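Local coordinates for exopolygalacturonase (Yersinia enterocolitica, PDB 2UVF), which probably hydrolyses pectin-derived polygalacturonate chains from one end, as an exo-acting family 28 glycoside hydrolase that binds digalacturonic acid, at residues A[39-44]-A[54-58]; A[49-53]-A[117-122]; A[242-248]-A[331-337]; A[258-264]-A[339-345]. All coordinates share one frame. Residue numbers count along the deposited sequence, not the author numbering.

Contact 1 (A[39-44]-A[54-58]); sequences QQLQVP and VLVWK
This is the first beta hairpin of the fibronectin type III domain: the weakly bonded strand 39-42 runs antiparallel to the 54-58 part of strand 53-58, with axes 4.6 Å apart at 170°. Q42 and V56 form a hydrogen-bonded pair, Q42 N giving its hydrogen to V56 O (2.8 Å) and V56 N to Q42 O (2.9 Å). Farther along, K58 N donates to Q39 O at 3.0 Å. Q39 to Q42 is three residue steps against two from V56 to K58, which leaves one extra residue in the edge strand. The surplus is absorbed at Q40, whose left-handed backbone (67/47) kinks the chain. Q40 O accepts from Q42 NE2 at 2.9 Å, and W57 CA approaches Q40 O at 3.6 Å in a CA-H...O contact. A water completes the end, accepting from Q39 N (3.1 Å) and donating to K58 O (2.8 Å). P44 has no amide hydrogen to donate; its CG packs 3.5 Å from V56 CG1, while V43 CA lies 3.4 Å from V54 O. Q42 and V56 face W425 of the beta-helix. L41 (chi1 t, chi2 p) turns inward beside I146, as suits a branched apolar chain, placing L41 CD1 3.7 Å from L55 CB and 3.9 Å from W57 CE3.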
# COMPACT_ATOMS: atom_id res chain seq x y z
N GLN A 39 -19.17 -5.53 -13.77
CA GLN A 39 -18.31 -6.67 -14.08
C GLN A 39 -17.54 -7.14 -12.86
O GLN A 39 -17.04 -6.34 -12.06
CB GLN A 39 -17.33 -6.33 -15.21
CG GLN A 39 -17.99 -6.07 -16.55
CD GLN A 39 -17.00 -5.66 -17.63
OE1 GLN A 39 -15.77 -5.69 -17.44
NE2 GLN A 39 -17.54 -5.27 -18.79
N GLN A 40 -17.47 -8.46 -12.73
CA GLN A 40 -16.56 -9.16 -11.81
C GLN A 40 -16.83 -8.97 -10.32
O GLN A 40 -15.90 -8.74 -9.54
CB GLN A 40 -15.09 -8.87 -12.16
CG GLN A 40 -14.78 -9.13 -13.63
CD GLN A 40 -13.33 -8.87 -14.01
OE1 GLN A 40 -12.41 -9.12 -13.22
NE2 GLN A 40 -13.13 -8.37 -15.22
N LEU A 41 -18.09 -9.10 -9.91
CA LEU A 41 -18.41 -9.19 -8.49
C LEU A 41 -17.60 -10.37 -7.97
O LEU A 41 -17.48 -11.38 -8.67
CB LEU A 41 -19.91 -9.39 -8.25
CG LEU A 41 -20.35 -9.66 -6.80
CD1 LEU A 41 -20.07 -8.46 -5.90
CD2 LEU A 41 -21.82 -10.07 -6.70
N GLN A 42 -17.03 -10.24 -6.78
CA GLN A 42 -16.18 -11.30 -6.24
C GLN A 42 -15.98 -11.12 -4.75
O GLN A 42 -16.20 -10.05 -4.21
CB GLN A 42 -14.81 -11.30 -6.93
CG GLN A 42 -13.97 -10.07 -6.60
CD GLN A 42 -12.85 -9.84 -7.57
OE1 GLN A 42 -11.70 -10.15 -7.26
NE2 GLN A 42 -13.17 -9.29 -8.74
N VAL A 43 -15.57 -12.20 -4.09
CA VAL A 43 -15.06 -12.13 -2.73
C VAL A 43 -13.54 -12.04 -2.86
O VAL A 43 -12.94 -12.91 -3.51
CB VAL A 43 -15.45 -13.37 -1.88
CG1 VAL A 43 -15.02 -13.19 -0.42
CG2 VAL A 43 -16.95 -13.62 -1.95
N PRO A 44 -12.93 -10.96 -2.33
CA PRO A 44 -11.47 -10.92 -2.24
C PRO A 44 -10.96 -12.07 -1.37
O PRO A 44 -11.66 -12.52 -0.46
CB PRO A 44 -11.19 -9.56 -1.56
CG PRO A 44 -12.42 -8.74 -1.85
CD PRO A 44 -13.55 -9.72 -1.83
N VAL A 54 -17.06 -10.18 2.44
CA VAL A 54 -16.75 -8.92 1.75
C VAL A 54 -16.86 -9.10 0.23
O VAL A 54 -16.26 -10.03 -0.34
CB VAL A 54 -15.34 -8.37 2.14
CG1 VAL A 54 -15.08 -6.99 1.51
CG2 VAL A 54 -15.17 -8.28 3.65
N LEU A 55 -17.61 -8.22 -0.43
CA LEU A 55 -17.74 -8.22 -1.89
C LEU A 55 -17.04 -7.02 -2.53
O LEU A 55 -17.06 -5.92 -1.99
CB LEU A 55 -19.22 -8.19 -2.30
CG LEU A 55 -20.20 -9.25 -1.79
CD1 LEU A 55 -21.64 -8.72 -1.89
CD2 LEU A 55 -20.03 -10.57 -2.52
N VAL A 56 -16.42 -7.25 -3.69
CA VAL A 56 -15.87 -6.18 -4.51
C VAL A 56 -16.21 -6.43 -5.97
O VAL A 56 -16.58 -7.54 -6.34
CB VAL A 56 -14.33 -6.00 -4.35
CG1 VAL A 56 -13.94 -5.74 -2.89
CG2 VAL A 56 -13.57 -7.16 -4.93
N TRP A 57 -16.07 -5.41 -6.80
CA TRP A 57 -16.43 -5.49 -8.21
C TRP A 57 -15.70 -4.40 -8.92
O TRP A 57 -15.29 -3.42 -8.29
CB TRP A 57 -17.96 -5.31 -8.42
CG TRP A 57 -18.50 -4.03 -7.85
CD1 TRP A 57 -18.58 -2.82 -8.49
CD2 TRP A 57 -19.02 -3.83 -6.52
NE1 TRP A 57 -19.11 -1.87 -7.63
CE2 TRP A 57 -19.40 -2.47 -6.42
CE3 TRP A 57 -19.20 -4.66 -5.41
CZ2 TRP A 57 -19.94 -1.92 -5.25
CZ3 TRP A 57 -19.74 -4.11 -4.23
CH2 TRP A 57 -20.11 -2.76 -4.17
N LYS A 58 -15.56 -4.55 -10.23
CA LYS A 58 -15.07 -3.49 -11.11
C LYS A 58 -16.07 -2.34 -11.38
O LYS A 58 -17.26 -2.56 -11.70
CB LYS A 58 -14.57 -4.07 -12.43
CG LYS A 58 -13.27 -4.86 -12.27
CD LYS A 58 -12.73 -5.39 -13.62
CE LYS A 58 -12.23 -4.28 -14.55
NZ LYS A 58 -11.10 -3.53 -13.95
O HOH W 1 -18.14 -2.66 -14.37

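Contact 2 (A[49-53]-A[117-122])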
# COMPACT_ATOMS: atom_id res chain seq x y z
N ASP A 49 -15.68 -14.97 6.70
CA ASP A 49 -15.70 -15.28 8.11
C ASP A 49 -16.76 -16.36 8.33
O ASP A 49 -17.33 -16.87 7.38
CB ASP A 49 -16.14 -14.01 8.86
CG ASP A 49 -15.31 -13.75 10.06
OD1 ASP A 49 -15.60 -12.79 10.80
OD2 ASP A 49 -14.34 -14.52 10.26
N GLU A 50 -17.03 -16.69 9.59
CA GLU A 50 -18.21 -17.48 9.92
C GLU A 50 -19.52 -16.68 9.88
O GLU A 50 -20.61 -17.27 9.84
CB GLU A 50 -18.06 -18.17 11.27
CG GLU A 50 -18.05 -17.24 12.48
CD GLU A 50 -16.66 -16.75 12.81
OE1 GLU A 50 -15.83 -16.65 11.88
OE2 GLU A 50 -16.40 -16.48 14.01
N SER A 51 -19.44 -15.35 9.90
CA SER A 51 -20.66 -14.54 9.86
C SER A 51 -20.64 -13.36 8.89
O SER A 51 -21.61 -12.61 8.82
CB SER A 51 -21.10 -14.10 11.27
OG SER A 51 -20.02 -13.59 12.03
N SER A 52 -19.56 -13.20 8.14
CA SER A 52 -19.44 -12.06 7.22
C SER A 52 -18.69 -12.40 5.94
O SER A 52 -17.79 -13.22 5.94
CB SER A 52 -18.79 -10.87 7.93
OG SER A 52 -17.61 -11.26 8.59
N ILE A 53 -19.09 -11.73 4.86
CA ILE A 53 -18.44 -11.85 3.55
C ILE A 53 -18.24 -10.43 3.02
O ILE A 53 -19.12 -9.58 3.17
CB ILE A 53 -19.31 -12.71 2.56
CG1 ILE A 53 -19.48 -14.14 3.10
CG2 ILE A 53 -18.71 -12.71 1.13
CD1 ILE A 53 -20.64 -14.95 2.46
N VAL A 117 -20.93 -7.63 3.79
CA VAL A 117 -22.14 -8.31 4.27
C VAL A 117 -21.93 -9.01 5.61
O VAL A 117 -21.25 -10.04 5.66
CB VAL A 117 -22.66 -9.35 3.26
CG1 VAL A 117 -24.05 -9.83 3.66
CG2 VAL A 117 -22.66 -8.81 1.82
N ILE A 118 -22.53 -8.48 6.68
CA ILE A 118 -22.43 -9.09 8.02
C ILE A 118 -23.72 -9.79 8.51
O ILE A 118 -24.72 -9.85 7.79
CB ILE A 118 -21.90 -8.08 9.11
CG1 ILE A 118 -22.99 -7.09 9.53
CG2 ILE A 118 -20.62 -7.37 8.62
CD1 ILE A 118 -22.84 -6.56 10.95
N GLY A 119 -23.67 -10.33 9.73
CA GLY A 119 -24.84 -10.93 10.38
C GLY A 119 -25.31 -12.22 9.71
O GLY A 119 -26.51 -12.50 9.67
N LEU A 120 -24.36 -12.98 9.18
CA LEU A 120 -24.63 -14.25 8.50
C LEU A 120 -24.43 -15.40 9.50
O LEU A 120 -24.07 -15.17 10.66
CB LEU A 120 -23.70 -14.42 7.29
CG LEU A 120 -23.96 -13.83 5.89
CD1 LEU A 120 -24.90 -12.63 5.85
CD2 LEU A 120 -22.61 -13.49 5.24
N LYS A 121 -24.69 -16.62 9.04
CA LYS A 121 -24.56 -17.81 9.89
C LYS A 121 -23.44 -18.71 9.37
O LYS A 121 -23.14 -18.69 8.17
CB LYS A 121 -25.88 -18.58 9.92
CG LYS A 121 -26.98 -17.92 10.77
CD LYS A 121 -28.34 -17.96 10.06
CE LYS A 121 -28.56 -19.28 9.31
NZ LYS A 121 -29.86 -19.31 8.57
N PRO A 122 -22.82 -19.51 10.28
CA PRO A 122 -21.66 -20.34 9.93
C PRO A 122 -21.96 -21.36 8.84
O PRO A 122 -22.98 -22.04 8.91
CB PRO A 122 -21.34 -21.07 11.24
CG PRO A 122 -21.95 -20.25 12.31
CD PRO A 122 -23.18 -19.65 11.70
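D49 and E50 share R188 of strand 187-191 in the beta-helix, each carboxylate forming a salt bridge to it. The backbone of E50 turns to the other loop, where E50 O lies 3.2 Å from P122 CA in a CA-H...O contact. S51 supplies the firm link: S51 O accepts from L120 N at 2.8 Å, just after G119, whose positive phi (68/33) is easy for glycine and lets the chain kink outward before L120 returns to S51. S52 CA makes a CA-H...O contact with V117 O at 3.1 Å, and S52 CB is 4.0 Å from I118 CG2. Regular pairing begins only at I53, in an antiparallel hydrogen-bonded pair with V117: I53 N to V117 O is 2.9 Å and V117 N to I53 O is 2.7 Å. The long I53 side chain brings its CD1 to 3.7 Å from L120 CD2. L120, P122, T124 and Y126 follow the L-x-P-x-T-x-Y pattern of fibronectin type III domains, and K121 N bonded to Y126 OH is consistent with their tyrosine corner. Strands 53-58 and 114-117 thus pair at their loop ends, while I53 and V117 lie against F128 of strand 125-134 in the facing sheet.

Contact 3 (A[242-248]-A[331-337]); sequences ASLINAI and SSLMTLR. With SO4 (sulfate ion), chain D.
Two successive coils of the right-handed parallel beta-helix typical of family 28 hydrolases stack here, beside the substrate pocket: the S332 side chain lies about 6 Å from a bound galacturonate, and S332 OG bonds to the backbone N of the pocket residue H355. Strands 245-247 and 334-337 run parallel (6°, axes 4.7 Å apart), pairing I245 with M334, N246 with T335 and A247 with L336. Extended backbones alternate the bonds: I245 N to L333 O (3.1 Å), T335 N to I245 O (2.9 Å), A247 N to T335 O (3.0 Å) and R337 N to A247 O (2.8 Å). Apolar side chains stack on one another inside the helix. I245 CD1 is 4.0 Å from M334 CE, the long methionine being t, t, m, and the small A247 leaves room for L336 (m, t), with A247 CB to L336 CD2 3.8 Å. N246 and T335 point to the other face, where S243 OG and T335 OG1 share a hydrogen bond of 2.5 Å. In the loops before the strands S331 OG gives a very short 2.4 Å bond to A242 O. N246 holds the bend before its strand, OD1 accepting from S243 N (3.0 Å) and ND2 donating to S243 O (2.9 Å). A water bridges S243 OG (2.6 Å) and S332 N (3.1 Å). R337 (t, t, p) reaches a sulfate, probably from the crystallisation liquor, through NH1 to O2 at 3.1 Å.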
# COMPACT_ATOMS: atom_id res chain seq x y z
N ALA A 242 14.30 -10.28 12.16
CA ALA A 242 12.89 -10.53 12.09
C ALA A 242 12.10 -9.24 12.39
O ALA A 242 12.53 -8.39 13.17
CB ALA A 242 12.50 -11.62 13.09
N SER A 243 10.95 -9.11 11.73
CA SER A 243 9.95 -8.10 12.05
C SER A 243 9.22 -8.50 13.32
O SER A 243 9.45 -9.58 13.87
CB SER A 243 8.95 -7.97 10.90
OG SER A 243 9.61 -7.63 9.68
N LEU A 244 8.31 -7.63 13.78
CA LEU A 244 7.46 -7.95 14.91
C LEU A 244 6.57 -9.16 14.59
O LEU A 244 6.39 -10.05 15.43
CB LEU A 244 6.61 -6.72 15.28
CG LEU A 244 5.80 -6.74 16.58
CD1 LEU A 244 6.72 -6.97 17.80
CD2 LEU A 244 4.97 -5.46 16.74
N ILE A 245 6.02 -9.19 13.38
CA ILE A 245 5.21 -10.32 12.93
C ILE A 245 5.79 -10.85 11.65
O ILE A 245 6.09 -10.08 10.72
CB ILE A 245 3.71 -9.96 12.75
CG1 ILE A 245 3.10 -9.51 14.07
CG2 ILE A 245 2.92 -11.15 12.16
CD1 ILE A 245 2.02 -8.48 13.92
N ASN A 246 5.98 -12.16 11.60
CA ASN A 246 6.64 -12.80 10.48
C ASN A 246 5.86 -13.98 9.93
O ASN A 246 5.18 -14.67 10.67
CB ASN A 246 8.01 -13.33 10.90
CG ASN A 246 8.88 -12.28 11.49
OD1 ASN A 246 9.57 -11.57 10.76
ND2 ASN A 246 8.89 -12.18 12.81
N ALA A 247 5.97 -14.19 8.63
CA ALA A 247 5.72 -15.51 8.04
C ALA A 247 6.90 -15.80 7.12
O ALA A 247 6.84 -15.55 5.92
CB ALA A 247 4.39 -15.54 7.30
N ILE A 248 8.00 -16.29 7.71
CA ILE A 248 9.28 -16.48 7.00
C ILE A 248 9.82 -17.89 7.21
O ILE A 248 10.09 -18.31 8.33
CB ILE A 248 10.37 -15.44 7.45
CG1 ILE A 248 9.84 -14.00 7.35
CG2 ILE A 248 11.67 -15.61 6.63
CD1 ILE A 248 10.75 -12.93 7.91
N SER A 331 14.20 -3.56 12.67
CA SER A 331 13.06 -4.44 12.40
C SER A 331 11.86 -3.72 11.77
O SER A 331 11.34 -2.74 12.32
CB SER A 331 12.60 -5.13 13.69
OG SER A 331 13.37 -6.30 14.01
N SER A 332 11.42 -4.21 10.62
CA SER A 332 10.14 -3.82 10.03
C SER A 332 8.99 -4.31 10.89
O SER A 332 9.19 -5.14 11.80
CB SER A 332 10.00 -4.39 8.62
OG SER A 332 10.84 -3.69 7.75
N LEU A 333 7.80 -3.81 10.63
CA LEU A 333 6.66 -4.20 11.46
C LEU A 333 6.15 -5.61 11.13
O LEU A 333 5.84 -6.40 12.02
CB LEU A 333 5.55 -3.15 11.35
CG LEU A 333 4.46 -3.29 12.42
CD1 LEU A 333 4.35 -2.03 13.29
CD2 LEU A 333 3.14 -3.69 11.78
N MET A 334 6.06 -5.93 9.84
CA MET A 334 5.47 -7.18 9.41
C MET A 334 6.15 -7.62 8.13
O MET A 334 6.32 -6.82 7.23
CB MET A 334 3.97 -7.04 9.17
CG MET A 334 3.26 -8.36 9.02
SD MET A 334 1.50 -8.24 8.67
CE MET A 334 0.86 -7.56 10.20
N THR A 335 6.57 -8.88 8.07
CA THR A 335 7.19 -9.40 6.86
C THR A 335 6.64 -10.78 6.57
O THR A 335 6.96 -11.73 7.26
CB THR A 335 8.73 -9.45 6.96
OG1 THR A 335 9.22 -8.13 7.22
CG2 THR A 335 9.34 -9.98 5.66
N LEU A 336 5.82 -10.88 5.53
CA LEU A 336 5.21 -12.14 5.17
C LEU A 336 5.78 -12.52 3.84
O LEU A 336 5.64 -11.79 2.88
CB LEU A 336 3.69 -12.02 5.08
CG LEU A 336 2.99 -11.26 6.20
CD1 LEU A 336 1.55 -11.03 5.75
CD2 LEU A 336 3.07 -11.97 7.56
N ARG A 337 6.42 -13.69 3.81
CA ARG A 337 7.16 -14.14 2.64
C ARG A 337 6.74 -15.55 2.21
O ARG A 337 6.57 -16.45 3.05
CB ARG A 337 8.66 -14.08 2.91
CG ARG A 337 9.51 -14.31 1.67
CD ARG A 337 10.99 -14.19 1.95
NE ARG A 337 11.49 -15.27 2.80
CZ ARG A 337 12.78 -15.54 2.96
NH1 ARG A 337 13.70 -14.84 2.32
NH2 ARG A 337 13.15 -16.54 3.75
S SO4 D . 16.96 -16.43 3.94
O1 SO4 D . 16.56 -16.43 5.35
O2 SO4 D . 16.62 -15.16 3.27
O3 SO4 D . 18.41 -16.62 3.85
O4 SO4 D . 16.27 -17.56 3.30
O HOH W 2 12.20 -7.14 9.84

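Contact 4 (A[258-264]-A[339-345])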
# COMPACT_ATOMS: atom_id res chain seq x y z
N PHE A 258 3.98 -20.96 2.80
CA PHE A 258 2.85 -20.86 3.70
C PHE A 258 1.59 -20.75 2.88
O PHE A 258 1.64 -20.56 1.66
CB PHE A 258 3.00 -19.66 4.62
CG PHE A 258 4.28 -19.63 5.38
CD1 PHE A 258 4.42 -20.35 6.57
CD2 PHE A 258 5.36 -18.89 4.92
CE1 PHE A 258 5.59 -20.34 7.28
CE2 PHE A 258 6.55 -18.86 5.62
CZ PHE A 258 6.66 -19.58 6.81
N ARG A 259 0.44 -20.90 3.51
CA ARG A 259 -0.81 -20.68 2.81
C ARG A 259 -1.88 -20.22 3.78
O ARG A 259 -1.83 -20.55 4.96
CB ARG A 259 -1.24 -21.91 1.97
CG ARG A 259 -1.74 -23.12 2.74
CD ARG A 259 -2.18 -24.25 1.81
NE ARG A 259 -2.97 -25.25 2.54
CZ ARG A 259 -3.55 -26.33 2.00
NH1 ARG A 259 -3.47 -26.58 0.70
NH2 ARG A 259 -4.24 -27.16 2.78
N ASN A 260 -2.83 -19.45 3.25
CA ASN A 260 -4.02 -19.02 3.99
C ASN A 260 -3.68 -18.38 5.35
O ASN A 260 -4.03 -18.91 6.39
CB ASN A 260 -5.03 -20.19 4.16
CG ASN A 260 -5.23 -21.00 2.89
OD1 ASN A 260 -5.13 -20.49 1.76
ND2 ASN A 260 -5.55 -22.29 3.06
N ILE A 261 -3.00 -17.24 5.32
CA ILE A 261 -2.71 -16.48 6.55
C ILE A 261 -3.55 -15.20 6.66
O ILE A 261 -3.66 -14.44 5.71
CB ILE A 261 -1.18 -16.16 6.73
CG1 ILE A 261 -0.34 -17.45 6.63
CG2 ILE A 261 -0.95 -15.46 8.04
CD1 ILE A 261 1.17 -17.25 6.62
N ARG A 262 -4.10 -14.96 7.85
CA ARG A 262 -5.06 -13.88 8.08
C ARG A 262 -4.71 -13.12 9.34
O ARG A 262 -4.44 -13.72 10.38
CB ARG A 262 -6.49 -14.43 8.21
CG ARG A 262 -7.03 -15.08 6.94
CD ARG A 262 -8.39 -15.67 7.19
NE ARG A 262 -9.45 -14.72 6.87
CZ ARG A 262 -10.14 -14.01 7.75
NH1 ARG A 262 -9.91 -14.12 9.05
NH2 ARG A 262 -11.08 -13.19 7.32
N ILE A 263 -4.71 -11.78 9.25
CA ILE A 263 -4.49 -10.92 10.41
C ILE A 263 -5.57 -9.84 10.42
O ILE A 263 -5.71 -9.09 9.45
CB ILE A 263 -3.06 -10.32 10.41
CG1 ILE A 263 -2.04 -11.40 10.01
CG2 ILE A 263 -2.76 -9.65 11.76
CD1 ILE A 263 -0.60 -10.94 9.97
N THR A 264 -6.32 -9.75 11.52
CA THR A 264 -7.59 -9.00 11.51
C THR A 264 -7.86 -8.36 12.86
O THR A 264 -7.07 -8.49 13.79
CB THR A 264 -8.81 -9.92 11.15
OG1 THR A 264 -8.94 -10.94 12.14
CG2 THR A 264 -8.67 -10.57 9.77
N VAL A 339 3.86 -16.52 1.05
CA VAL A 339 2.49 -16.88 1.43
C VAL A 339 1.52 -16.94 0.25
O VAL A 339 1.49 -16.05 -0.61
CB VAL A 339 1.94 -15.98 2.59
CG1 VAL A 339 0.61 -16.51 3.11
CG2 VAL A 339 2.93 -15.91 3.74
N GLU A 340 0.76 -18.03 0.22
CA GLU A 340 -0.31 -18.21 -0.75
C GLU A 340 -1.63 -17.96 -0.03
O GLU A 340 -1.99 -18.75 0.85
CB GLU A 340 -0.27 -19.64 -1.31
CG GLU A 340 -1.29 -19.91 -2.38
CD GLU A 340 -0.88 -19.35 -3.72
OE1 GLU A 340 0.34 -19.08 -3.89
OE2 GLU A 340 -1.76 -19.17 -4.60
N ASN A 341 -2.31 -16.86 -0.40
CA ASN A 341 -3.55 -16.35 0.27
C ASN A 341 -3.34 -15.59 1.59
O ASN A 341 -3.32 -16.20 2.65
CB ASN A 341 -4.63 -17.43 0.47
CG ASN A 341 -4.90 -18.26 -0.78
OD1 ASN A 341 -5.16 -19.45 -0.69
ND2 ASN A 341 -4.86 -17.63 -1.93
N VAL A 342 -3.23 -14.27 1.53
CA VAL A 342 -3.15 -13.44 2.75
C VAL A 342 -4.37 -12.52 2.89
O VAL A 342 -4.93 -12.05 1.90
CB VAL A 342 -1.88 -12.58 2.77
CG1 VAL A 342 -1.75 -11.85 4.11
CG2 VAL A 342 -0.66 -13.43 2.53
N TYR A 343 -4.80 -12.29 4.13
CA TYR A 343 -5.88 -11.34 4.38
C TYR A 343 -5.56 -10.52 5.62
O TYR A 343 -5.61 -11.03 6.75
CB TYR A 343 -7.25 -12.02 4.52
CG TYR A 343 -8.45 -11.07 4.74
CD1 TYR A 343 -8.96 -10.29 3.70
CD2 TYR A 343 -9.11 -11.02 5.97
CE1 TYR A 343 -10.08 -9.44 3.90
CE2 TYR A 343 -10.22 -10.18 6.18
CZ TYR A 343 -10.70 -9.40 5.14
OH TYR A 343 -11.80 -8.56 5.33
N LEU A 344 -5.27 -9.24 5.38
CA LEU A 344 -5.04 -8.23 6.44
C LEU A 344 -6.27 -7.34 6.53
O LEU A 344 -6.79 -6.92 5.51
CB LEU A 344 -3.77 -7.43 6.10
CG LEU A 344 -2.57 -8.29 5.64
CD1 LEU A 344 -1.42 -7.42 5.08
CD2 LEU A 344 -2.07 -9.26 6.74
N ALA A 345 -6.77 -7.08 7.74
CA ALA A 345 -8.00 -6.31 7.88
C ALA A 345 -8.16 -5.60 9.23
O ALA A 345 -7.78 -6.15 10.26
CB ALA A 345 -9.21 -7.21 7.64
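Inside the right-handed parallel beta-helix, apolar side chains from adjacent coils stack in register. I261 CD1 meets V339 CG2 at 3.6 Å, and I263 CG1 is 3.9 Å from L344 CD2; these branched residues fill the narrow interior, and F258 flanks it, its CB 3.9 Å from V339 CG2. Around this core the backbones of 258-264 and 342-345 run parallel, 1° apart at 4.7 Å, so each residue sits above its counterpart, F258 over V339 through T264 over A345. E340 N bonds to F258 O (3.0 Å). At the corner in 339-345, at E340 and N341, two consecutive donors interrupt the alternation, N260 N to E340 O (2.6 Å) and I261 N to N341 O (2.9 Å). It then resumes: Y343 N to I261 O (2.9 Å), I263 N to Y343 O (2.8 Å) and A345 N to I263 O (2.8 Å). N260 and N341 both have positive phi, a conformation asparagine tolerates well; stacked asparagines at such turns are a familiar feature of parallel beta-helices. N260 ND2 extends to D206 on the preceding coil. On the outer face R262 and Y343 pair. The guanidinium, whose NH2 bonds to L46 O of the fibronectin type III domain and NH1 to T208 OG1, lies close to the tyrosine, whose OH bonds to N368 ND2. Here Y343 CD2 sits over one face of the guanidinium, 3.2 Å from R262 NH2.

How the contacts relate
Contacts 1 and 2 come first along the chain and belong to the fibronectin type III domain; their segments alternate, because strand 53-58 pairs with 39-42 on one side and 114-117 on the other, and their centres lie about 16 Å apart. Contacts 3 and 4 follow, also alternating: each joins the same two coils of the beta-helix, on consecutive strands, and their centres are about 13 Å apart. One place where the two domains meet is V54 CG2 of contact 1, 3.8 Å from Y343 OH of contact 4. Contact 3, about 29 Å from contacts 1 and 2 (centres), lies nearer the sugar pocket, so the small domain rests on a coil wall away from that site.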